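Putative PLP-dependent aminotransferase (Bacillus cereus ATCC 10987, PDB 3JU7) probably acts as a pyridoxal phosphate-dependent aminotransferase of the DegT/DnrJ/EryC1 family, moving amino groups between substrates. Local coordinates at residues D106-I109 / M114-T117; E146-L151 / V156-D161; A81-F86 / A90-A95; Q288-I293 / R316-P321. All coordinates share one frame; numbering follows the deposited sequence.

Interaction 1: residues D106-I109 / M114-T117; sequences DISI and MDKT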
loop_
_atom_site.group_PDB
_atom_site.type_symbol
_atom_site.label_atom_id
_atom_site.label_comp_id
_atom_site.label_asym_id
_atom_site.label_seq_id
_atom_site.Cartn_x
_atom_site.Cartn_y
_atom_site.Cartn_z
ATOM N N ASP A 106 22.167 -7.679 -18.057
ATOM C CA ASP A 106 23.255 -6.714 -17.899
ATOM C C ASP A 106 22.926 -5.299 -18.413
ATOM O O ASP A 106 22.035 -5.115 -19.260
ATOM C CB ASP A 106 24.479 -7.200 -18.636
ATOM C CG ASP A 106 25.761 -6.811 -17.942
ATOM O OD1 ASP A 106 25.710 -6.362 -16.756
ATOM O OD2 ASP A 106 26.815 -7.011 -18.579
ATOM N N ILE A 107 23.673 -4.315 -17.921
ATOM C CA ILE A 107 23.471 -2.904 -18.314
ATOM C C ILE A 107 24.626 -2.409 -19.219
ATOM O O ILE A 107 25.699 -2.995 -19.237
ATOM C CB ILE A 107 23.362 -1.979 -17.057
ATOM C CG1 ILE A 107 24.569 -2.154 -16.095
ATOM C CG2 ILE A 107 22.082 -2.273 -16.260
ATOM C CD1 ILE A 107 24.716 -0.998 -15.086
ATOM N N SER A 108 24.387 -1.335 -19.969
ATOM C CA SER A 108 25.452 -0.623 -20.634
ATOM C C SER A 108 26.346 0.071 -19.611
ATOM O O SER A 108 25.876 0.593 -18.611
ATOM C CB SER A 108 24.891 0.376 -21.633
ATOM O OG SER A 108 24.272 -0.336 -22.701
ATOM N N ILE A 109 27.644 0.062 -19.875
ATOM C CA ILE A 109 28.633 0.618 -18.964
ATOM C C ILE A 109 28.544 2.140 -18.855
ATOM O O ILE A 109 28.987 2.692 -17.860
ATOM C CB ILE A 109 30.067 0.206 -19.372
ATOM C CG1 ILE A 109 30.976 0.160 -18.139
ATOM C CG2 ILE A 109 30.604 1.122 -20.519
ATOM C CD1 ILE A 109 30.813 -1.119 -17.245
HETATM N N MSE A 114 19.444 -1.143 -18.947
HETATM C CA MSE A 114 19.409 -2.487 -19.498
HETATM C C MSE A 114 19.878 -2.403 -20.958
HETATM O O MSE A 114 19.430 -1.534 -21.725
HETATM C CB MSE A 114 17.985 -3.077 -19.313
HETATM C CG MSE A 114 17.864 -4.507 -19.708
HETATM SE SE MSE A 114 16.398 -5.406 -18.928
HETATM C CE MSE A 114 15.052 -4.036 -19.435
ATOM N N ASP A 115 20.850 -3.241 -21.310
ATOM C CA ASP A 115 21.394 -3.269 -22.664
ATOM C C ASP A 115 20.404 -3.947 -23.610
ATOM O O ASP A 115 20.173 -5.147 -23.515
ATOM C CB ASP A 115 22.731 -4.022 -22.666
ATOM C CG ASP A 115 23.288 -4.259 -24.067
ATOM O OD1 ASP A 115 22.516 -4.211 -25.044
ATOM O OD2 ASP A 115 24.494 -4.538 -24.185
ATOM N N LYS A 116 19.852 -3.173 -24.542
ATOM C CA LYS A 116 18.745 -3.634 -25.380
ATOM C C LYS A 116 19.114 -4.809 -26.284
ATOM O O LYS A 116 18.303 -5.674 -26.525
ATOM C CB LYS A 116 18.108 -2.451 -26.149
ATOM C CG LYS A 116 17.120 -1.643 -25.217
ATOM C CD LYS A 116 16.675 -0.253 -25.728
ATOM C CE LYS A 116 17.766 0.791 -25.505
ATOM N NZ LYS A 116 17.247 2.184 -25.599
ATOM N N THR A 117 20.359 -4.862 -26.713
ATOM C CA THR A 117 20.841 -5.971 -27.504
ATOM C C THR A 117 20.758 -7.259 -26.730
ATOM O O THR A 117 20.268 -8.272 -27.229
ATOM C CB THR A 117 22.292 -5.743 -27.900
ATOM O OG1 THR A 117 22.344 -4.605 -28.747
ATOM C CG2 THR A 117 22.848 -6.907 -28.648
HETATM O O HOH W 1 21.788 0.639 -22.332
#

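Interaction 2: residues E146-L151 / V156-D161; sequences EEYEEL and VPVVVD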
loop_
_atom_site.group_PDB
_atom_site.type_symbol
_atom_site.label_atom_id
_atom_site.label_comp_id
_atom_site.label_asym_id
_atom_site.label_seq_id
_atom_site.Cartn_x
_atom_site.Cartn_y
_atom_site.Cartn_z
ATOM N N GLU A 146 11.695 4.306 -27.321
ATOM C CA GLU A 146 11.405 3.835 -28.683
ATOM C C GLU A 146 11.416 2.301 -28.818
ATOM O O GLU A 146 10.506 1.736 -29.351
ATOM C CB GLU A 146 12.411 4.424 -29.685
ATOM N N GLU A 147 12.446 1.640 -28.313
ATOM C CA GLU A 147 12.594 0.205 -28.490
ATOM C C GLU A 147 11.615 -0.551 -27.607
ATOM O O GLU A 147 11.168 -1.639 -27.962
ATOM C CB GLU A 147 14.036 -0.240 -28.187
ATOM C CG GLU A 147 15.170 0.542 -28.940
ATOM C CD GLU A 147 15.282 0.206 -30.429
ATOM O OE1 GLU A 147 14.315 0.478 -31.187
ATOM O OE2 GLU A 147 16.353 -0.307 -30.850
ATOM N N TYR A 148 11.270 0.035 -26.464
ATOM C CA TYR A 148 10.300 -0.570 -25.537
ATOM C C TYR A 148 8.895 -0.464 -26.108
ATOM O O TYR A 148 8.054 -1.376 -25.954
ATOM C CB TYR A 148 10.414 0.063 -24.137
ATOM C CG TYR A 148 11.707 -0.394 -23.452
ATOM C CD1 TYR A 148 11.857 -1.707 -23.002
ATOM C CD2 TYR A 148 12.786 0.462 -23.308
ATOM C CE1 TYR A 148 13.057 -2.138 -22.406
ATOM C CE2 TYR A 148 13.988 0.037 -22.716
ATOM C CZ TYR A 148 14.116 -1.237 -22.273
ATOM O OH TYR A 148 15.302 -1.639 -21.732
ATOM N N GLU A 149 8.652 0.644 -26.796
ATOM C CA GLU A 149 7.402 0.823 -27.495
ATOM C C GLU A 149 7.331 -0.255 -28.578
ATOM O O GLU A 149 6.249 -0.812 -28.849
ATOM C CB GLU A 149 7.330 2.236 -28.073
ATOM C CG GLU A 149 6.088 2.537 -28.856
ATOM C CD GLU A 149 4.867 2.824 -27.995
ATOM O OE1 GLU A 149 4.983 3.016 -26.767
ATOM O OE2 GLU A 149 3.765 2.887 -28.578
ATOM N N GLU A 150 8.491 -0.605 -29.135
ATOM C CA GLU A 150 8.529 -1.593 -30.194
ATOM C C GLU A 150 8.137 -2.959 -29.670
ATOM O O GLU A 150 7.386 -3.701 -30.344
ATOM C CB GLU A 150 9.915 -1.654 -30.867
ATOM C CG GLU A 150 9.874 -2.245 -32.246
ATOM C CD GLU A 150 8.963 -1.435 -33.188
ATOM O OE1 GLU A 150 9.080 -0.180 -33.213
ATOM O OE2 GLU A 150 8.115 -2.058 -33.877
ATOM N N LEU A 151 8.642 -3.276 -28.472
ATOM C CA LEU A 151 8.312 -4.525 -27.772
ATOM C C LEU A 151 6.825 -4.605 -27.526
ATOM O O LEU A 151 6.202 -5.653 -27.745
ATOM C CB LEU A 151 9.077 -4.668 -26.444
ATOM C CG LEU A 151 10.546 -5.098 -26.478
ATOM C CD1 LEU A 151 11.134 -5.168 -25.049
ATOM C CD2 LEU A 151 10.722 -6.455 -27.240
ATOM N N VAL A 156 5.053 -7.914 -26.508
ATOM C CA VAL A 156 5.806 -8.079 -25.248
ATOM C C VAL A 156 5.542 -6.882 -24.303
ATOM O O VAL A 156 5.949 -5.745 -24.595
ATOM C CB VAL A 156 7.318 -8.231 -25.498
ATOM C CG1 VAL A 156 8.063 -8.204 -24.201
ATOM C CG2 VAL A 156 7.611 -9.523 -26.259
ATOM N N PRO A 157 4.857 -7.132 -23.174
ATOM C CA PRO A 157 4.491 -6.068 -22.250
ATOM C C PRO A 157 5.670 -5.449 -21.500
ATOM O O PRO A 157 6.540 -6.152 -21.018
ATOM C CB PRO A 157 3.541 -6.768 -21.236
ATOM C CG PRO A 157 3.763 -8.173 -21.370
ATOM C CD PRO A 157 4.327 -8.437 -22.741
ATOM N N VAL A 158 5.648 -4.125 -21.383
ATOM C CA VAL A 158 6.686 -3.368 -20.699
ATOM C C VAL A 158 6.075 -2.439 -19.660
ATOM O O VAL A 158 5.118 -1.713 -19.937
ATOM C CB VAL A 158 7.439 -2.488 -21.673
ATOM C CG1 VAL A 158 8.463 -1.653 -20.908
ATOM C CG2 VAL A 158 8.004 -3.336 -22.840
ATOM N N VAL A 159 6.608 -2.515 -18.451
ATOM C CA VAL A 159 6.246 -1.632 -17.382
ATOM C C VAL A 159 7.571 -1.040 -16.956
ATOM O O VAL A 159 8.508 -1.766 -16.493
ATOM C CB VAL A 159 5.574 -2.355 -16.193
ATOM C CG1 VAL A 159 5.555 -1.425 -14.987
ATOM C CG2 VAL A 159 4.149 -2.855 -16.547
ATOM N N VAL A 160 7.647 0.277 -17.092
ATOM C CA VAL A 160 8.897 1.017 -16.829
ATOM C C VAL A 160 8.911 1.542 -15.403
ATOM O O VAL A 160 7.993 2.295 -15.010
ATOM C CB VAL A 160 9.038 2.204 -17.788
ATOM C CG1 VAL A 160 10.252 3.076 -17.409
ATOM C CG2 VAL A 160 9.100 1.706 -19.246
ATOM N N ASP A 161 9.894 1.084 -14.619
ATOM C CA ASP A 161 10.182 1.662 -13.300
ATOM C C ASP A 161 10.961 2.975 -13.472
ATOM O O ASP A 161 12.152 2.986 -13.730
ATOM C CB ASP A 161 10.969 0.675 -12.431
ATOM C CG ASP A 161 11.190 1.167 -11.004
ATOM O OD1 ASP A 161 11.112 2.387 -10.748
ATOM O OD2 ASP A 161 11.492 0.327 -10.124
#

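Interaction 3: residues A81-F86 / A90-A95; sequences ALMPSF and ATPLAA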
loop_
_atom_site.group_PDB
_atom_site.type_symbol
_atom_site.label_atom_id
_atom_site.label_comp_id
_atom_site.label_asym_id
_atom_site.label_seq_id
_atom_site.Cartn_x
_atom_site.Cartn_y
_atom_site.Cartn_z
ATOM N N ALA A 81 10.240 -12.078 -15.352
ATOM C CA ALA A 81 10.229 -10.620 -15.555
ATOM C C ALA A 81 11.674 -10.225 -15.893
ATOM O O ALA A 81 12.560 -10.351 -15.033
ATOM C CB ALA A 81 9.759 -9.890 -14.287
ATOM N N LEU A 82 11.934 -9.818 -17.134
ATOM C CA LEU A 82 13.309 -9.449 -17.550
ATOM C C LEU A 82 13.553 -7.999 -17.093
ATOM O O LEU A 82 12.777 -7.089 -17.422
ATOM C CB LEU A 82 13.487 -9.570 -19.062
ATOM C CG LEU A 82 13.730 -10.953 -19.642
ATOM C CD1 LEU A 82 12.796 -12.024 -19.027
ATOM C CD2 LEU A 82 13.605 -10.850 -21.155
HETATM N N MSE A 83 14.572 -7.807 -16.269
HETATM C CA MSE A 83 14.869 -6.502 -15.695
HETATM C C MSE A 83 16.356 -6.403 -15.387
HETATM O O MSE A 83 17.054 -7.392 -15.319
HETATM C CB MSE A 83 14.077 -6.288 -14.399
HETATM C CG MSE A 83 14.395 -7.353 -13.342
HETATM SE SE MSE A 83 13.454 -7.169 -11.659
HETATM C CE MSE A 83 11.636 -7.370 -12.272
ATOM N N PRO A 84 16.838 -5.199 -15.156
ATOM C CA PRO A 84 18.209 -5.075 -14.687
ATOM C C PRO A 84 18.364 -5.550 -13.246
ATOM O O PRO A 84 17.381 -5.539 -12.490
ATOM C CB PRO A 84 18.452 -3.578 -14.766
ATOM C CG PRO A 84 17.078 -2.986 -14.539
ATOM C CD PRO A 84 16.198 -3.884 -15.366
ATOM N N SER A 85 19.576 -5.990 -12.887
ATOM C CA SER A 85 19.958 -6.223 -11.492
ATOM C C SER A 85 20.243 -4.869 -10.837
ATOM O O SER A 85 19.938 -4.633 -9.650
ATOM C CB SER A 85 21.218 -7.093 -11.427
ATOM O OG SER A 85 21.723 -7.184 -10.109
ATOM N N PHE A 86 20.798 -3.961 -11.631
ATOM C CA PHE A 86 21.180 -2.644 -11.134
ATOM C C PHE A 86 19.929 -1.778 -10.992
ATOM O O PHE A 86 19.629 -0.939 -11.837
ATOM C CB PHE A 86 22.223 -2.024 -12.069
ATOM C CG PHE A 86 22.864 -0.767 -11.542
ATOM C CD1 PHE A 86 23.918 -0.834 -10.644
ATOM C CD2 PHE A 86 22.449 0.485 -11.991
ATOM C CE1 PHE A 86 24.532 0.319 -10.167
ATOM C CE2 PHE A 86 23.074 1.659 -11.531
ATOM C CZ PHE A 86 24.114 1.569 -10.605
ATOM N N ALA A 90 12.749 -2.863 -4.764
ATOM C CA ALA A 90 11.327 -2.798 -5.055
ATOM C C ALA A 90 10.984 -3.468 -6.415
ATOM O O ALA A 90 9.911 -4.129 -6.541
ATOM C CB ALA A 90 10.830 -1.315 -5.002
ATOM N N THR A 91 11.887 -3.379 -7.416
ATOM C CA THR A 91 11.548 -3.874 -8.764
ATOM C C THR A 91 11.459 -5.385 -8.801
ATOM O O THR A 91 10.439 -5.921 -9.222
ATOM C CB THR A 91 12.517 -3.378 -9.870
ATOM O OG1 THR A 91 12.779 -1.986 -9.676
ATOM C CG2 THR A 91 11.916 -3.619 -11.276
ATOM N N PRO A 92 12.518 -6.106 -8.377
ATOM C CA PRO A 92 12.294 -7.563 -8.395
ATOM C C PRO A 92 11.234 -8.051 -7.374
ATOM O O PRO A 92 10.519 -9.034 -7.626
ATOM C CB PRO A 92 13.690 -8.150 -8.089
ATOM C CG PRO A 92 14.476 -7.013 -7.415
ATOM C CD PRO A 92 13.900 -5.754 -8.043
ATOM N N LEU A 93 11.141 -7.398 -6.219
ATOM C CA LEU A 93 10.106 -7.771 -5.241
ATOM C C LEU A 93 8.725 -7.659 -5.845
ATOM O O LEU A 93 7.869 -8.537 -5.639
ATOM C CB LEU A 93 10.194 -6.911 -3.987
ATOM C CG LEU A 93 11.433 -7.191 -3.130
ATOM C CD1 LEU A 93 11.544 -6.101 -2.099
ATOM C CD2 LEU A 93 11.471 -8.646 -2.530
ATOM N N ALA A 94 8.500 -6.582 -6.597
ATOM C CA ALA A 94 7.204 -6.399 -7.237
ATOM C C ALA A 94 6.893 -7.618 -8.139
ATOM O O ALA A 94 5.764 -8.121 -8.114
ATOM C CB ALA A 94 7.172 -5.121 -8.002
ATOM N N ALA A 95 7.910 -8.134 -8.861
ATOM C CA ALA A 95 7.703 -9.238 -9.805
ATOM C C ALA A 95 7.383 -10.548 -9.065
ATOM O O ALA A 95 6.483 -11.315 -9.460
ATOM C CB ALA A 95 8.932 -9.436 -10.739
#

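Interaction 4: residues Q288-I293 / R316-P321; sequences QQFMPI and RLYFSP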
loop_
_atom_site.group_PDB
_atom_site.type_symbol
_atom_site.label_atom_id
_atom_site.label_comp_id
_atom_site.label_asym_id
_atom_site.label_seq_id
_atom_site.Cartn_x
_atom_site.Cartn_y
_atom_site.Cartn_z
ATOM N N GLN A 288 17.681 14.873 -10.249
ATOM C CA GLN A 288 18.548 14.200 -9.282
ATOM C C GLN A 288 18.096 14.144 -7.801
ATOM O O GLN A 288 17.887 15.145 -7.121
ATOM C CB GLN A 288 19.942 14.774 -9.397
ATOM C CG GLN A 288 20.474 14.675 -10.817
ATOM C CD GLN A 288 21.947 14.660 -10.820
ATOM O OE1 GLN A 288 22.574 15.520 -10.213
ATOM N NE2 GLN A 288 22.525 13.661 -11.454
ATOM N N GLN A 289 17.967 12.911 -7.350
ATOM C CA GLN A 289 17.652 12.541 -5.980
ATOM C C GLN A 289 18.926 12.655 -5.131
ATOM O O GLN A 289 18.879 12.936 -3.953
ATOM C CB GLN A 289 17.192 11.082 -6.012
ATOM C CG GLN A 289 16.696 10.515 -4.761
ATOM C CD GLN A 289 16.190 9.112 -4.966
ATOM O OE1 GLN A 289 15.747 8.474 -4.021
ATOM N NE2 GLN A 289 16.287 8.605 -6.206
ATOM N N PHE A 290 20.044 12.334 -5.760
ATOM C CA PHE A 290 21.395 12.397 -5.191
ATOM C C PHE A 290 22.313 12.504 -6.424
ATOM O O PHE A 290 21.807 12.557 -7.552
ATOM C CB PHE A 290 21.731 11.157 -4.344
ATOM C CG PHE A 290 21.358 9.840 -4.981
ATOM C CD1 PHE A 290 22.210 9.224 -5.904
ATOM C CD2 PHE A 290 20.160 9.200 -4.638
ATOM C CE1 PHE A 290 21.872 7.979 -6.484
ATOM C CE2 PHE A 290 19.802 7.951 -5.192
ATOM C CZ PHE A 290 20.655 7.325 -6.112
HETATM N N MSE A 291 23.630 12.591 -6.219
HETATM C CA MSE A 291 24.559 12.783 -7.324
HETATM C C MSE A 291 25.294 11.455 -7.535
HETATM O O MSE A 291 26.176 11.085 -6.752
HETATM C CB MSE A 291 25.520 13.957 -7.036
HETATM C CG MSE A 291 26.680 14.092 -8.016
HETATM SE SE MSE A 291 26.157 14.183 -9.866
HETATM C CE MSE A 291 25.201 15.822 -9.739
ATOM N N PRO A 292 24.902 10.706 -8.567
ATOM C CA PRO A 292 25.594 9.459 -8.845
ATOM C C PRO A 292 26.884 9.703 -9.625
ATOM O O PRO A 292 26.914 10.568 -10.510
ATOM C CB PRO A 292 24.588 8.656 -9.685
ATOM C CG PRO A 292 23.378 9.502 -9.815
ATOM C CD PRO A 292 23.783 10.911 -9.494
ATOM N N ILE A 293 27.936 8.954 -9.296
ATOM C CA ILE A 293 29.207 9.123 -9.975
ATOM C C ILE A 293 30.028 7.846 -9.865
ATOM O O ILE A 293 29.935 7.113 -8.871
ATOM C CB ILE A 293 29.997 10.341 -9.423
ATOM C CG1 ILE A 293 31.109 10.752 -10.400
ATOM C CG2 ILE A 293 30.573 10.042 -8.030
ATOM C CD1 ILE A 293 31.739 12.073 -10.077
ATOM N N ARG A 316 26.265 7.107 -0.049
ATOM C CA ARG A 316 25.827 5.722 -0.103
ATOM C C ARG A 316 26.275 5.078 -1.423
ATOM O O ARG A 316 26.944 5.724 -2.224
ATOM C CB ARG A 316 24.307 5.619 0.091
ATOM C CG ARG A 316 23.857 6.063 1.469
ATOM C CD ARG A 316 22.397 5.760 1.698
ATOM N NE ARG A 316 21.900 6.398 2.907
ATOM C CZ ARG A 316 20.632 6.362 3.329
ATOM N NH1 ARG A 316 19.699 5.694 2.670
ATOM N NH2 ARG A 316 20.294 6.995 4.445
ATOM N N LEU A 317 25.897 3.818 -1.621
ATOM C CA LEU A 317 26.266 3.042 -2.795
ATOM C C LEU A 317 25.019 2.407 -3.437
ATOM O O LEU A 317 24.754 1.222 -3.242
ATOM C CB LEU A 317 27.234 1.927 -2.372
ATOM C CG LEU A 317 28.523 2.317 -1.647
ATOM C CD1 LEU A 317 29.180 1.069 -1.112
ATOM C CD2 LEU A 317 29.469 3.121 -2.565
ATOM N N TYR A 318 24.243 3.212 -4.161
ATOM C CA TYR A 318 23.138 2.729 -4.969
ATOM C C TYR A 318 23.638 2.374 -6.401
ATOM O O TYR A 318 23.889 3.280 -7.195
ATOM C CB TYR A 318 22.042 3.820 -5.018
ATOM C CG TYR A 318 21.375 3.984 -3.673
ATOM C CD1 TYR A 318 20.628 2.935 -3.120
ATOM C CD2 TYR A 318 21.514 5.157 -2.925
ATOM C CE1 TYR A 318 20.023 3.055 -1.870
ATOM C CE2 TYR A 318 20.905 5.290 -1.667
ATOM C CZ TYR A 318 20.178 4.228 -1.144
ATOM O OH TYR A 318 19.583 4.326 0.089
ATOM N N PHE A 319 23.761 1.104 -6.795
ATOM C CA PHE A 319 23.315 -0.089 -6.120
ATOM C C PHE A 319 24.471 -1.051 -5.970
ATOM O O PHE A 319 24.884 -1.727 -6.913
ATOM C CB PHE A 319 22.209 -0.714 -6.945
ATOM C CG PHE A 319 21.079 0.198 -7.142
ATOM C CD1 PHE A 319 20.206 0.465 -6.091
ATOM C CD2 PHE A 319 20.923 0.869 -8.334
ATOM C CE1 PHE A 319 19.173 1.365 -6.238
ATOM C CE2 PHE A 319 19.895 1.769 -8.485
ATOM C CZ PHE A 319 19.027 2.023 -7.434
ATOM N N SER A 320 24.999 -1.118 -4.769
ATOM C CA SER A 320 26.088 -2.028 -4.490
ATOM C C SER A 320 25.934 -2.428 -3.041
ATOM O O SER A 320 26.160 -1.588 -2.182
ATOM C CB SER A 320 27.416 -1.310 -4.718
ATOM O OG SER A 320 28.486 -2.101 -4.285
ATOM N N PRO A 321 25.527 -3.690 -2.764
ATOM C CA PRO A 321 25.253 -4.758 -3.727
ATOM C C PRO A 321 24.116 -4.458 -4.678
ATOM O O PRO A 321 23.121 -3.837 -4.290
ATOM C CB PRO A 321 24.842 -5.928 -2.829
ATOM C CG PRO A 321 24.293 -5.262 -1.577
ATOM C CD PRO A 321 25.287 -4.164 -1.384
#

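Interaction 1: residues D106-I109 / M114-T117
D115 and D106 are tied backbone to backbone: D115 N donates to D106 O over 3.0 Å in an almost straight bond (178°). Next to that bond CB of D115 lies 3.6 Å from D106 O. CG of D115 stands anti to its backbone N (chi1 173°), which carries the carboxylate forward along its own chain, where OD1 accepts a weak 2.8 Å bond from T117 N. D115 is therefore the N-cap of helix 116-126, and the single bridge between I107 and M114 fastens this helix start to the loop that leaves strand 101-105. Aspartate suits the post because its short side chain can fold forward onto an N-H of the first turn that lacks an acceptor within the helix. Its OD2 pairs with R339, which also pairs with D106 OD2 and would offset the two like charges, while D106 OD1 bonds to T340 OG1. CB of I107 points away from M114; the side chain packs on T340 and I343 of helix 338-346, and its methyl CG2 comes to 3.9 Å from M114 N. S108 has its hydroxyl beside its own backbone N (chi1 -68°), where OG lies 4.0 Å from D115 CB and 2.7 Å from a water that also lies 3.3 Å from M114 O and can donate to it.

Interaction 2: residues E146-L151 / V156-D161
Y148 and L151, one helical turn apart on the same flank of helix 146-153, lean on V158 and V156 of the chain that runs into strand 159-161. This is the closing half of a beta-alpha-beta crossover, strand 130-133, helix 146-153, strand 159-161, in the large α/β domain of a fold-type I PLP enzyme. The side chains of Y148 and V158 cross at about a right angle. V158 places CG1 anti to its backbone N (chi1 177°), and this methyl meets the tyrosine ring obliquely, CG1 to CD1 of Y148 at 4.0 Å. Its other methyl, CG2, points between the two helix residues, 3.7 Å from Y148 O and 4.0 Å from L151 CB. A β-branched valine suits this place because its two methyls can serve two helix positions at once. L151 touches V158 and V156 with its β-carbon, while its side chain also packs on W120 and I123 of helix 116-126. The hydroxyl end of Y148 reaches M114; tyrosine suits a place where the ring packs on valine and the long end meets a neighbouring segment. The turn is closed by V156 N, which donates to L151 O over 2.8 Å, bent to 148° at the hydrogen and rising 36° out of the carbonyl plane.

Interaction 3: residues A81-F86 / A90-A95
A81 opens the contact with its single methyl turned to the helix, CB lying 3.7 Å from CB of A95. Two alanines meeting in this way bring the backbones near, with the A81 and A95 CA atoms 6.4 Å apart. L82, next along the strand, sends its side chain to the other face of the sheet, onto L119, I123 and L126 of helix 116-126. M83, a selenomethionine in this crystal, returns to the helix side and carries most of the contact. From a first torsion near +60° (59°) the chain runs extended through chi2 and bends at chi3 (62°), so that selenium lies against P92 and the terminal methyl turns toward A95. SE is 3.5 Å from P92 CA and 3.7 Å from P92 CB. The methyl CE fits between T91 and A95, 3.6 Å from T91 O and 3.7 Å from A95 CB. A long, flexible and apolar side chain suits this spot, where it spans the distance between strand and helix. Strand 81-84 and helix 90-95 run antiparallel (174°) with axes 9.6 Å apart, as the first leg of a beta-alpha-beta crossover that continues into strand 101-105. Helix 62-73 packs beside A94, and F218 and G230 of the second subunit cover A90 and L93. Strand 80-84 itself lies between strands 101-105 and 130-133, parallel to both, with helix 116-126 on its other face.

Interaction 4: residues Q288-I293 / R316-P321
F290 and Y318 meet as an offset aromatic pair: their planes are tilted by 28° and their centroids lie 5.5 Å apart, with little ring overlap. The leading atom of F290 is CZ, 3.9 Å from both CB and CD2 of Y318, while CE2 of F290 lies 4.0 Å from that same CD2. The phenylalanine thus pushes its far end against the root and one flank of the tyrosine. A chi1 of 46°, which tucks the ring over its own backbone, directs it across to the loop. Phenylalanine fits this buried side well, being wholly apolar, whereas tyrosine combines a ring for packing with a hydroxyl that can be held by polar partners. That hydroxyl, Y318 OH, accepts a 2.9 Å bond from NH1 of R316, whose guanidinium meets it at its edge and in its own plane. R316 is steadied in turn by a salt bridge from NE to E314. The backbone N of Y318 binds S349 OG, and S349 also packs against F290, so S349 of strand 347-350 helps position both residues. CB of Y318 also lies 3.9 Å above the F319 ring plane, toward its rim; F319 follows a cis peptide bond. An acetate, probably from the crystallisation liquor, lies near the Y318 side chain. The strand pair 291-294/347-350 is consistent with the C-terminal small domain of fold-type I aminotransferases, its loop reaching toward the large domain through F319 and F86.

Along the chain, interaction 3 comes first, then interactions 1, 2 and 4, each closing before the next opens. The centres of the first three lie about 15 Å from one another and belong to one α/β region: 3 lies on strand 80-84, 1 follows the adjacent strand 101-105, and 2 leads into strand 159-161, which continues the same large sheet beside strand 130-133. M114 of interaction 1 touches both Y148 of interaction 2 and M83 of interaction 3. D161 probably hydrogen-bonds T91, linking 2 and 3, and also hydrogen-bonds N1 of the pyridoxal ring carried by the modified lysine at position 191, the aspartate–pyridine pairing of fold-type I enzymes. Interaction 4, about 17 Å from 3 between centres, joins it through F86 and F319.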